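Local coordinates for protein P450 epoxidase (PDB 1Q5D) that belongs to the cytochrome P450 family and holds an iron protoporphyrin in the interior of a mostly helical fold with small beta sheets, at residues 299-310 and 321-331; 55-63 and 354-362. All coordinates share one frame; numbering follows the deposited sequence.

From the N terminus the first segment to be involved is helix 55-62, the early half of contact 2. That contact closes a loop of 290 residues when the chain returns in the non-helical segment 354-362. Well inside this long loop, strand 304-309 leads through fifteen residues to strand 325-329, and contact 1 closes a short loop. The two contacts therefore nest without crossing. In space their centres lie 11 Å apart, and they touch: Phe62 packs on Arg307 and Leu328, and Val61 on Leu328. Helix 55-62 thus packs against both the mixed beta sheet, of which both strands of contact 1 are members, and the loop running beside the haem, and Asn299 also touches Ala357 directly.

Contact 1: 299-310 and 321-331; sequences NILRIGTVRFAR and KKGEMVFLLIP. With EPB (7,11-dihydroxy-8,8,10,12,16-pentamethyl-3-[1-methyl-2-(2-methyl-thiazol-4-yl)vinyl]-4,17-dioxabicyclo[14.1.0]heptadecane-5,9-dione), chain C.
Val306 and Phe327 are a non-hydrogen-bonded pair, side chains side by side, in two antiparallel neighbours of the P450 mixed sheet, strands 304-309 and 325-329. The short strand axes come within 4.6 Å, their N-to-C directions 148° apart. Arg307 and Val326 form a hydrogen-bonded pair, joined in both directions through their backbone N and O atoms. On the sheet face that carries Val306, Phe308, Met325 and Phe327, the Phe327 ring is sandwiched by aliphatic carbons: Val306 CG1 sits 3.4 Å from its centroid, nearly on the ring normal, and Ile303 CG2 lies over the opposite face. Met325, with CG anti to the backbone N (chi1 -175°), extends alongside Phe308, pointing the same way. Its CB lies 3.7 Å from Phe308 CE2, its CG 3.6 Å from that same atom, and its SD 3.5 Å from it, a Met-aromatic contact in which the sulfur approaches the ring obliquely. SD also touches Val306 CG1. A bend at chi3 (75°) then brings CE to 4.0 Å from Phe327 CE1.

The other sheet face turns toward the haem: Thr305 OG1 and Arg307 NH1 both hydrogen-bond propionate oxygen O1A. Arg307 NH1 also donates to Val306 O, so its guanidinium is steadied by its own strand. Beyond the strands, a water bridges Asn299 N and Pro331 O, while Leu301 O is buried against Pro331 CG with no polar partner in the model. At the EPB pocket, Gly304 O lies at the edge of the Phe327 ring, near its plane, and accepts a hydrogen bond from EPB O10 at 2.9 Å.

Contact 2: 55-63 and 354-362; sequences YHDVSAVFR and ASLAYGRGP. With HEM (protoporphyrin IX containing Fe), chain B.
The haem pocket of this P450 is flanked here by helix 55-62 and the loop 354-362, whose Tyr358-Gly359-Arg360-Gly361 sequence fits the start of the family's cysteine-containing haem-binding signature. Leu356 packs against the helix: its CD1 lies 3.5 Å from Tyr55 CE1 and 3.7 Å from Val58 CG1. With CG anti to the backbone N (chi1 -175°), the Tyr55 side chain reaches the loop, and its OH donates to a lone pair of Ala354 O at 2.6 Å, in the carbonyl plane. Farther along, the loop backbone passes over one face of the Phe62 ring, Arg360 N standing 3.7 Å above its plane and offset toward the rim. The ring's edge points at the haem, where CE1 comes within 3.8 Å of HEM O2A. Arg360 turns its guanidinium back on its own loop: NH2 reaches Ser355 O at 2.8 Å and NH1 reaches Gly359 O at 2.9 Å, while Leu356 CD2 sits over the centre of one face of the Arg360 guanidinium. The guanidinium bonds stay within 354-362 and brace the loop's own bend; between the segments the contacts are mainly apolar, with Tyr55 OH to Ala354 O as the one direct hydrogen bond.

Contact 1: 299-310 and 321-331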
loop_
_atom_site.group_PDB
_atom_site.type_symbol
_atom_site.label_atom_id
_atom_site.label_comp_id
_atom_site.label_asym_id
_atom_site.label_seq_id
_atom_site.Cartn_x
_atom_site.Cartn_y
_atom_site.Cartn_z
ATOM N N ASN A 299 0.712 -9.110 7.252
ATOM C CA ASN A 299 1.051 -8.059 6.328
ATOM C C ASN A 299 0.479 -8.345 4.949
ATOM O O ASN A 299 0.552 -9.491 4.462
ATOM C CB ASN A 299 2.562 -7.908 6.215
ATOM C CG ASN A 299 2.947 -6.676 5.448
ATOM O OD1 ASN A 299 3.332 -6.750 4.266
ATOM N ND2 ASN A 299 2.840 -5.510 6.110
ATOM N N ILE A 300 -0.078 -7.305 4.334
ATOM C CA ILE A 300 -0.752 -7.421 3.035
ATOM C C ILE A 300 0.171 -7.621 1.835
ATOM O O ILE A 300 -0.311 -7.931 0.721
ATOM C CB ILE A 300 -1.614 -6.157 2.750
ATOM C CG1 ILE A 300 -0.711 -4.919 2.658
ATOM C CG2 ILE A 300 -2.770 -6.038 3.757
ATOM C CD1 ILE A 300 -1.378 -3.630 2.106
ATOM N N LEU A 301 1.465 -7.407 2.022
ATOM C CA LEU A 301 2.413 -7.541 0.918
ATOM C C LEU A 301 2.717 -9.014 0.659
ATOM O O LEU A 301 2.977 -9.768 1.595
ATOM C CB LEU A 301 3.719 -6.804 1.199
ATOM C CG LEU A 301 3.603 -5.275 1.245
ATOM C CD1 LEU A 301 4.943 -4.586 1.543
ATOM C CD2 LEU A 301 3.035 -4.812 -0.108
ATOM N N ARG A 302 2.669 -9.403 -0.614
ATOM C CA ARG A 302 2.989 -10.783 -1.041
ATOM C C ARG A 302 4.448 -11.112 -0.787
ATOM O O ARG A 302 4.791 -12.176 -0.251
ATOM C CB ARG A 302 2.720 -10.919 -2.545
ATOM C CG ARG A 302 2.920 -12.347 -3.101
ATOM C CD ARG A 302 2.443 -12.494 -4.550
ATOM N NE ARG A 302 1.012 -12.263 -4.635
ATOM C CZ ARG A 302 0.083 -13.203 -4.483
ATOM N NH1 ARG A 302 0.425 -14.473 -4.261
ATOM N NH2 ARG A 302 -1.197 -12.867 -4.567
ATOM N N ILE A 303 5.323 -10.215 -1.213
ATOM C CA ILE A 303 6.752 -10.386 -0.992
ATOM C C ILE A 303 7.290 -9.228 -0.132
ATOM O O ILE A 303 7.734 -9.438 0.998
ATOM C CB ILE A 303 7.509 -10.484 -2.344
ATOM C CG1 ILE A 303 6.824 -11.517 -3.258
ATOM C CG2 ILE A 303 8.977 -10.861 -2.114
ATOM C CD1 ILE A 303 6.541 -11.008 -4.657
ATOM N N GLY A 304 7.253 -8.012 -0.662
ATOM C CA GLY A 304 7.686 -6.846 0.087
ATOM C C GLY A 304 8.031 -5.672 -0.792
ATOM O O GLY A 304 7.306 -5.346 -1.735
ATOM N N THR A 305 9.139 -5.017 -0.494
ATOM C CA THR A 305 9.566 -3.913 -1.313
ATOM C C THR A 305 10.986 -4.162 -1.782
ATOM O O THR A 305 11.626 -5.107 -1.320
ATOM C CB THR A 305 9.400 -2.561 -0.596
ATOM O OG1 THR A 305 9.721 -1.515 -1.514
ATOM C CG2 THR A 305 10.431 -2.399 0.531
ATOM N N VAL A 306 11.456 -3.349 -2.719
ATOM C CA VAL A 306 12.753 -3.597 -3.345
ATOM C C VAL A 306 13.761 -2.476 -3.147
ATOM O O VAL A 306 13.398 -1.304 -2.961
ATOM C CB VAL A 306 12.628 -3.851 -4.871
ATOM C CG1 VAL A 306 11.854 -5.116 -5.122
ATOM C CG2 VAL A 306 11.955 -2.682 -5.557
ATOM N N ARG A 307 15.032 -2.869 -3.199
ATOM C CA ARG A 307 16.160 -1.946 -3.241
ATOM C C ARG A 307 17.153 -2.490 -4.255
ATOM O O ARG A 307 17.065 -3.653 -4.646
ATOM C CB ARG A 307 16.827 -1.834 -1.867
ATOM C CG ARG A 307 15.959 -1.148 -0.817
ATOM C CD ARG A 307 15.640 0.283 -1.185
ATOM N NE ARG A 307 15.017 1.039 -0.111
ATOM C CZ ARG A 307 13.713 1.218 0.004
ATOM N NH1 ARG A 307 12.875 0.641 -0.867
ATOM N NH2 ARG A 307 13.239 1.948 1.010
ATOM N N PHE A 308 18.105 -1.654 -4.668
ATOM C CA PHE A 308 19.115 -2.059 -5.638
ATOM C C PHE A 308 20.522 -1.713 -5.159
ATOM O O PHE A 308 20.758 -0.625 -4.638
ATOM C CB PHE A 308 18.830 -1.422 -7.001
ATOM C CG PHE A 308 17.424 -1.630 -7.481
ATOM C CD1 PHE A 308 16.422 -0.727 -7.145
ATOM C CD2 PHE A 308 17.095 -2.730 -8.257
ATOM C CE1 PHE A 308 15.117 -0.924 -7.569
ATOM C CE2 PHE A 308 15.784 -2.924 -8.701
ATOM C CZ PHE A 308 14.800 -2.014 -8.353
ATOM N N ALA A 309 21.447 -2.655 -5.317
ATOM C CA ALA A 309 22.834 -2.469 -4.885
ATOM C C ALA A 309 23.556 -1.447 -5.755
ATOM O O ALA A 309 23.642 -1.612 -6.965
ATOM C CB ALA A 309 23.580 -3.806 -4.911
ATOM N N ARG A 310 24.084 -0.401 -5.126
ATOM C CA ARG A 310 24.777 0.667 -5.842
ATOM C C ARG A 310 26.242 0.325 -6.127
ATOM O O ARG A 310 26.937 1.076 -6.818
ATOM C CB ARG A 310 24.695 1.977 -5.057
ATOM C CG ARG A 310 23.289 2.544 -4.964
ATOM C CD ARG A 310 23.149 3.690 -3.986
ATOM N NE ARG A 310 23.764 4.906 -4.503
ATOM C CZ ARG A 310 24.443 5.768 -3.764
ATOM N NH1 ARG A 310 24.595 5.558 -2.462
ATOM N NH2 ARG A 310 24.973 6.845 -4.327
ATOM N N LYS A 321 26.216 -8.155 -6.235
ATOM C CA LYS A 321 26.870 -7.313 -7.222
ATOM C C LYS A 321 26.127 -6.000 -7.480
ATOM O O LYS A 321 24.921 -5.890 -7.245
ATOM C CB LYS A 321 27.092 -8.084 -8.530
ATOM C CG LYS A 321 27.803 -9.426 -8.356
ATOM C CD LYS A 321 29.152 -9.282 -7.640
ATOM C CE LYS A 321 29.902 -10.618 -7.581
ATOM N NZ LYS A 321 30.803 -10.716 -6.393
ATOM N N LYS A 322 26.865 -5.008 -7.966
ATOM C CA LYS A 322 26.294 -3.712 -8.317
ATOM C C LYS A 322 25.103 -3.842 -9.258
ATOM O O LYS A 322 25.175 -4.542 -10.260
ATOM C CB LYS A 322 27.361 -2.837 -8.971
ATOM C CG LYS A 322 26.856 -1.489 -9.434
ATOM C CD LYS A 322 28.002 -0.586 -9.833
ATOM C CE LYS A 322 27.482 0.630 -10.578
ATOM N NZ LYS A 322 26.845 1.574 -9.634
ATOM N N GLY A 323 24.007 -3.158 -8.926
ATOM C CA GLY A 323 22.833 -3.131 -9.783
ATOM C C GLY A 323 21.880 -4.303 -9.619
ATOM O O GLY A 323 20.865 -4.382 -10.322
ATOM N N GLU A 324 22.196 -5.211 -8.698
ATOM C CA GLU A 324 21.334 -6.346 -8.402
ATOM C C GLU A 324 20.193 -5.942 -7.466
ATOM O O GLU A 324 20.379 -5.158 -6.537
ATOM C CB GLU A 324 22.131 -7.497 -7.774
ATOM C CG GLU A 324 23.068 -8.224 -8.738
ATOM C CD GLU A 324 23.504 -9.594 -8.227
ATOM O OE1 GLU A 324 23.983 -9.697 -7.071
ATOM O OE2 GLU A 324 23.355 -10.581 -8.980
ATOM N N MET A 325 19.018 -6.503 -7.714
ATOM C CA MET A 325 17.828 -6.195 -6.938
ATOM C C MET A 325 17.793 -6.978 -5.624
ATOM O O MET A 325 18.246 -8.130 -5.531
ATOM C CB MET A 325 16.555 -6.462 -7.775
ATOM C CG MET A 325 15.254 -6.048 -7.082
ATOM S SD MET A 325 13.867 -5.827 -8.237
ATOM C CE MET A 325 13.514 -7.477 -8.577
ATOM N N VAL A 326 17.259 -6.339 -4.593
ATOM C CA VAL A 326 17.063 -7.014 -3.327
ATOM C C VAL A 326 15.637 -6.803 -2.832
ATOM O O VAL A 326 15.178 -5.662 -2.738
ATOM C CB VAL A 326 18.046 -6.473 -2.257
ATOM C CG1 VAL A 326 17.963 -7.308 -1.010
ATOM C CG2 VAL A 326 19.492 -6.435 -2.811
ATOM N N PHE A 327 14.950 -7.904 -2.534
ATOM C CA PHE A 327 13.623 -7.883 -1.942
ATOM C C PHE A 327 13.688 -7.987 -0.423
ATOM O O PHE A 327 14.353 -8.865 0.126
ATOM C CB PHE A 327 12.788 -9.046 -2.472
ATOM C CG PHE A 327 11.745 -8.646 -3.481
ATOM C CD1 PHE A 327 11.909 -8.967 -4.829
ATOM C CD2 PHE A 327 10.581 -7.990 -3.086
ATOM C CE1 PHE A 327 10.925 -8.619 -5.770
ATOM C CE2 PHE A 327 9.600 -7.642 -4.018
ATOM C CZ PHE A 327 9.777 -7.962 -5.364
ATOM N N LEU A 328 12.997 -7.076 0.244
ATOM C CA LEU A 328 12.852 -7.093 1.691
ATOM C C LEU A 328 11.589 -7.866 1.965
ATOM O O LEU A 328 10.514 -7.393 1.618
ATOM C CB LEU A 328 12.694 -5.650 2.191
ATOM C CG LEU A 328 13.980 -4.836 2.326
ATOM C CD1 LEU A 328 14.962 -5.052 1.189
ATOM C CD2 LEU A 328 13.712 -3.347 2.520
ATOM N N LEU A 329 11.704 -9.068 2.540
ATOM C CA LEU A 329 10.539 -9.938 2.755
ATOM C C LEU A 329 9.720 -9.508 3.971
ATOM O O LEU A 329 9.824 -10.104 5.041
ATOM C CB LEU A 329 10.953 -11.420 2.866
ATOM C CG LEU A 329 9.866 -12.495 2.792
ATOM C CD1 LEU A 329 8.981 -12.379 1.518
ATOM C CD2 LEU A 329 10.464 -13.925 2.900
ATOM N N ILE A 330 8.868 -8.498 3.777
ATOM C CA ILE A 330 8.161 -7.850 4.881
ATOM C C ILE A 330 7.308 -8.741 5.769
ATOM O O ILE A 330 7.409 -8.643 6.983
ATOM C CB ILE A 330 7.325 -6.633 4.385
ATOM C CG1 ILE A 330 8.205 -5.602 3.667
ATOM C CG2 ILE A 330 6.536 -6.017 5.527
ATOM C CD1 ILE A 330 9.360 -5.077 4.457
ATOM N N PRO A 331 6.443 -9.584 5.202
ATOM C CA PRO A 331 5.596 -10.445 6.030
ATOM C C PRO A 331 6.424 -11.409 6.870
ATOM O O PRO A 331 5.951 -11.850 7.906
ATOM C CB PRO A 331 4.762 -11.229 5.007
ATOM C CG PRO A 331 4.877 -10.459 3.773
ATOM C CD PRO A 331 6.196 -9.777 3.763
HETATM O O16 EPB C . 1.190 -0.958 -5.350
HETATM C C51 EPB C . 2.834 -1.679 -0.879
HETATM O O41 EPB C . 2.590 0.993 -0.754
HETATM C C5 EPB C . 3.143 -0.253 -1.157
HETATM C C4 EPB C . 2.426 0.797 -2.164
HETATM C C16 EPB C . 2.357 -0.926 -5.476
HETATM O O1 EPB C . 3.187 0.127 -5.125
HETATM C C2 EPB C . 2.651 1.457 -4.549
HETATM C C3 EPB C . 3.196 1.599 -3.072
HETATM C C20 EPB C . 3.278 2.517 -5.543
HETATM C C21 EPB C . 2.612 2.457 -6.909
HETATM C C22 EPB C . 4.277 3.376 -5.189
HETATM C C23 EPB C . 5.023 4.390 -5.937
HETATM N N26 EPB C . 5.303 4.166 -7.274
HETATM C C25 EPB C . 6.018 5.191 -7.804
HETATM C C27 EPB C . 6.392 5.141 -9.234
HETATM C C24 EPB C . 5.541 5.532 -5.456
HETATM S S1 EPB C . 6.371 6.384 -6.687
HETATM C C15 EPB C . 3.116 -2.134 -6.085
HETATM C C14 EPB C . 4.248 -1.772 -7.148
HETATM O O14 EPB C . 3.569 -0.944 -8.077
HETATM C C13 EPB C . 5.058 -3.025 -7.801
HETATM C C29 EPB C . 4.038 -3.905 -8.606
HETATM C C30 EPB C . 6.055 -2.513 -8.838
HETATM C C12 EPB C . 5.744 -3.970 -6.663
HETATM O O12 EPB C . 5.425 -5.196 -6.553
HETATM C C11 EPB C . 6.824 -3.486 -5.616
HETATM C C28 EPB C . 7.954 -4.540 -5.706
HETATM C C10 EPB C . 6.090 -3.030 -4.390
HETATM O O10 EPB C . 5.554 -4.182 -3.667
HETATM C C9 EPB C . 7.094 -2.272 -3.546
HETATM C C91 EPB C . 7.526 -1.084 -4.267
HETATM C C8 EPB C . 6.550 -1.658 -2.303
HETATM C C7 EPB C . 4.985 -1.776 -2.094
HETATM C C6 EPB C . 4.623 -0.204 -1.941
HETATM O O HOH W 1 3.235 -10.251 8.734
#

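Contact 2: 55-63 and 354-362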
loop_
_atom_site.group_PDB
_atom_site.type_symbol
_atom_site.label_atom_id
_atom_site.label_comp_id
_atom_site.label_asym_id
_atom_site.label_seq_id
_atom_site.Cartn_x
_atom_site.Cartn_y
_atom_site.Cartn_z
ATOM N N TYR A 55 14.041 -9.593 10.382
ATOM C CA TYR A 55 13.780 -8.201 10.753
ATOM C C TYR A 55 15.008 -7.290 10.711
ATOM O O TYR A 55 15.009 -6.261 10.035
ATOM C CB TYR A 55 13.115 -8.106 12.129
ATOM C CG TYR A 55 12.721 -6.689 12.466
ATOM C CD1 TYR A 55 11.415 -6.245 12.253
ATOM C CD2 TYR A 55 13.657 -5.780 12.984
ATOM C CE1 TYR A 55 11.043 -4.941 12.561
ATOM C CE2 TYR A 55 13.291 -4.466 13.292
ATOM C CZ TYR A 55 11.984 -4.058 13.085
ATOM O OH TYR A 55 11.604 -2.759 13.375
ATOM N N HIS A 56 16.071 -7.659 11.419
ATOM C CA HIS A 56 17.195 -6.728 11.569
ATOM C C HIS A 56 17.902 -6.418 10.264
ATOM O O HIS A 56 18.354 -5.290 10.050
ATOM C CB HIS A 56 18.172 -7.191 12.648
ATOM C CG HIS A 56 17.690 -6.899 14.036
ATOM N ND1 HIS A 56 17.211 -7.878 14.882
ATOM C CD2 HIS A 56 17.569 -5.728 14.706
ATOM C CE1 HIS A 56 16.834 -7.325 16.022
ATOM N NE2 HIS A 56 17.040 -6.022 15.941
ATOM N N ASP A 57 17.989 -7.413 9.384
ATOM C CA ASP A 57 18.594 -7.197 8.078
ATOM C C ASP A 57 17.670 -6.350 7.199
ATOM O O ASP A 57 18.114 -5.427 6.519
ATOM C CB ASP A 57 18.908 -8.537 7.406
ATOM C CG ASP A 57 19.727 -9.452 8.297
ATOM O OD1 ASP A 57 20.798 -9.005 8.751
ATOM O OD2 ASP A 57 19.376 -10.607 8.619
ATOM N N VAL A 58 16.384 -6.676 7.210
ATOM C CA VAL A 58 15.387 -5.884 6.488
ATOM C C VAL A 58 15.375 -4.420 6.964
ATOM O O VAL A 58 15.469 -3.480 6.163
ATOM C CB VAL A 58 13.992 -6.503 6.655
ATOM C CG1 VAL A 58 12.921 -5.540 6.213
ATOM C CG2 VAL A 58 13.895 -7.807 5.864
ATOM N N SER A 59 15.267 -4.235 8.269
ATOM C CA SER A 59 15.242 -2.897 8.828
ATOM C C SER A 59 16.517 -2.131 8.497
ATOM O O SER A 59 16.466 -0.954 8.161
ATOM C CB SER A 59 15.027 -2.952 10.339
ATOM O OG SER A 59 15.259 -1.678 10.903
ATOM N N ALA A 60 17.659 -2.804 8.571
ATOM C CA ALA A 60 18.942 -2.152 8.300
ATOM C C ALA A 60 19.018 -1.609 6.881
ATOM O O ALA A 60 19.448 -0.479 6.662
ATOM C CB ALA A 60 20.095 -3.108 8.571
ATOM N N VAL A 61 18.571 -2.413 5.918
ATOM C CA VAL A 61 18.613 -2.025 4.511
ATOM C C VAL A 61 17.793 -0.758 4.223
ATOM O O VAL A 61 18.185 0.067 3.400
ATOM C CB VAL A 61 18.164 -3.184 3.595
ATOM C CG1 VAL A 61 17.872 -2.690 2.189
ATOM C CG2 VAL A 61 19.237 -4.264 3.565
ATOM N N PHE A 62 16.659 -0.606 4.891
ATOM C CA PHE A 62 15.853 0.603 4.726
ATOM C C PHE A 62 16.732 1.843 4.899
ATOM O O PHE A 62 16.568 2.842 4.195
ATOM C CB PHE A 62 14.704 0.631 5.746
ATOM C CG PHE A 62 13.429 -0.022 5.266
ATOM C CD1 PHE A 62 12.656 0.563 4.274
ATOM C CD2 PHE A 62 12.990 -1.209 5.830
ATOM C CE1 PHE A 62 11.477 -0.031 3.849
ATOM C CE2 PHE A 62 11.824 -1.815 5.406
ATOM C CZ PHE A 62 11.062 -1.223 4.420
ATOM N N ARG A 63 17.680 1.763 5.828
ATOM C CA ARG A 63 18.531 2.893 6.174
ATOM C C ARG A 63 19.978 2.758 5.691
ATOM O O ARG A 63 20.876 3.428 6.208
ATOM C CB ARG A 63 18.507 3.101 7.687
ATOM C CG ARG A 63 17.204 3.695 8.184
ATOM C CD ARG A 63 16.856 5.029 7.541
ATOM N NE ARG A 63 17.136 6.148 8.438
ATOM C CZ ARG A 63 16.457 6.403 9.550
ATOM N NH1 ARG A 63 15.445 5.619 9.913
ATOM N NH2 ARG A 63 16.790 7.443 10.306
ATOM N N ALA A 354 7.699 -1.439 16.413
ATOM C CA ALA A 354 8.742 -1.971 15.531
ATOM C C ALA A 354 8.205 -2.436 14.168
ATOM O O ALA A 354 8.982 -2.786 13.280
ATOM C CB ALA A 354 9.509 -3.107 16.225
ATOM N N SER A 355 6.892 -2.443 13.990
ATOM C CA SER A 355 6.341 -2.832 12.677
ATOM C C SER A 355 6.948 -1.979 11.555
ATOM O O SER A 355 7.061 -0.769 11.703
ATOM C CB SER A 355 4.821 -2.754 12.686
ATOM O OG SER A 355 4.283 -3.037 11.393
ATOM N N LEU A 356 7.359 -2.609 10.454
ATOM C CA LEU A 356 7.936 -1.898 9.292
ATOM C C LEU A 356 6.915 -1.759 8.149
ATOM O O LEU A 356 7.259 -1.336 7.030
ATOM C CB LEU A 356 9.175 -2.643 8.748
ATOM C CG LEU A 356 10.346 -2.925 9.694
ATOM C CD1 LEU A 356 11.236 -4.062 9.180
ATOM C CD2 LEU A 356 11.171 -1.675 9.866
ATOM N N ALA A 357 5.673 -2.109 8.447
ATOM C CA ALA A 357 4.565 -2.127 7.477
ATOM C C ALA A 357 4.457 -0.848 6.631
ATOM O O ALA A 357 4.092 -0.907 5.451
ATOM C CB ALA A 357 3.251 -2.431 8.193
ATOM N N TYR A 358 4.795 0.304 7.218
ATOM C CA TYR A 358 4.739 1.569 6.482
ATOM C C TYR A 358 6.117 2.095 6.132
ATOM O O TYR A 358 6.270 3.274 5.800
ATOM C CB TYR A 358 3.969 2.631 7.267
ATOM C CG TYR A 358 2.497 2.343 7.414
ATOM C CD1 TYR A 358 1.998 1.739 8.561
ATOM C CD2 TYR A 358 1.593 2.682 6.403
ATOM C CE1 TYR A 358 0.643 1.483 8.706
ATOM C CE2 TYR A 358 0.225 2.414 6.545
ATOM C CZ TYR A 358 -0.235 1.823 7.696
ATOM O OH TYR A 358 -1.580 1.572 7.864
ATOM N N GLY A 359 7.130 1.227 6.215
ATOM C CA GLY A 359 8.463 1.588 5.794
ATOM C C GLY A 359 9.275 2.323 6.859
ATOM O O GLY A 359 8.785 2.547 7.966
ATOM N N ARG A 360 10.499 2.705 6.483
ATOM C CA ARG A 360 11.449 3.432 7.340
ATOM C C ARG A 360 12.316 4.342 6.490
ATOM O O ARG A 360 12.572 4.058 5.315
ATOM C CB ARG A 360 12.386 2.452 8.069
ATOM C CG ARG A 360 11.774 1.734 9.246
ATOM C CD ARG A 360 11.402 2.632 10.428
ATOM N NE ARG A 360 10.892 1.839 11.547
ATOM C CZ ARG A 360 9.664 1.363 11.645
ATOM N NH1 ARG A 360 8.767 1.586 10.677
ATOM N NH2 ARG A 360 9.317 0.638 12.700
ATOM N N GLY A 361 12.792 5.431 7.078
ATOM C CA GLY A 361 13.683 6.326 6.367
ATOM C C GLY A 361 12.977 7.376 5.528
ATOM O O GLY A 361 11.802 7.683 5.745
ATOM N N PRO A 362 13.712 7.948 4.581
ATOM C CA PRO A 362 13.190 9.028 3.736
ATOM C C PRO A 362 11.982 8.613 2.900
ATOM O O PRO A 362 11.192 9.484 2.543
ATOM C CB PRO A 362 14.369 9.363 2.813
ATOM C CG PRO A 362 15.289 8.226 2.917
ATOM C CD PRO A 362 15.114 7.619 4.268
HETATM C CHA HEM B . 5.435 4.455 0.330
HETATM C CHB HEM B . 2.925 1.051 2.642
HETATM C CHC HEM B . -1.096 3.754 2.247
HETATM C CHD HEM B . 1.287 6.845 -0.558
HETATM C C1A HEM B . 5.119 3.345 1.068
HETATM C C2A HEM B . 6.056 2.362 1.561
HETATM C C3A HEM B . 5.362 1.409 2.183
HETATM C C4A HEM B . 3.964 1.765 2.113
HETATM C CMA HEM B . 5.955 0.149 2.873
HETATM C CAA HEM B . 7.591 2.425 1.380
HETATM C CBA HEM B . 8.033 1.550 0.204
HETATM C CGA HEM B . 9.550 1.554 0.120
HETATM O O1A HEM B . 10.116 0.992 -0.869
HETATM O O2A HEM B . 10.204 2.140 1.030
HETATM C C1B HEM B . 1.644 1.513 2.718
HETATM C C2B HEM B . 0.580 0.799 3.380
HETATM C C3B HEM B . -0.523 1.521 3.261
HETATM C C4B HEM B . -0.213 2.730 2.527
HETATM C CMB HEM B . 0.669 -0.585 4.078
HETATM C CAB HEM B . -1.860 1.062 3.868
HETATM C CBB HEM B . -3.026 1.542 3.445
HETATM C C1C HEM B . -0.809 4.851 1.491
HETATM C C2C HEM B . -1.706 5.944 1.186
HETATM C C3C HEM B . -1.031 6.792 0.404
HETATM C C4C HEM B . 0.307 6.265 0.212
HETATM C CMC HEM B . -3.164 6.040 1.708
HETATM C CAC HEM B . -1.468 8.123 -0.236
HETATM C CBC HEM B . -2.582 8.736 0.155
HETATM C C1D HEM B . 2.597 6.445 -0.627
HETATM C C2D HEM B . 3.568 7.069 -1.476
HETATM C C3D HEM B . 4.862 6.338 -1.203
HETATM C C4D HEM B . 4.536 5.330 -0.232
HETATM C CMD HEM B . 3.338 8.247 -2.436
HETATM C CAD HEM B . 6.243 6.625 -1.819
HETATM C CBD HEM B . 7.034 7.344 -0.720
HETATM C CGD HEM B . 8.433 7.657 -1.188
HETATM O O1D HEM B . 8.983 6.850 -1.980
HETATM O O2D HEM B . 9.002 8.715 -0.783
HETATM N NA HEM B . 3.844 2.960 1.419
HETATM N NB HEM B . 1.147 2.709 2.197
HETATM N NC HEM B . 0.394 5.079 0.874
HETATM N ND HEM B . 3.193 5.418 0.087
HETATM FE FE HEM B . 2.166 4.104 1.291
HETATM O O HOH W 2 1.767 2.896 -0.511
#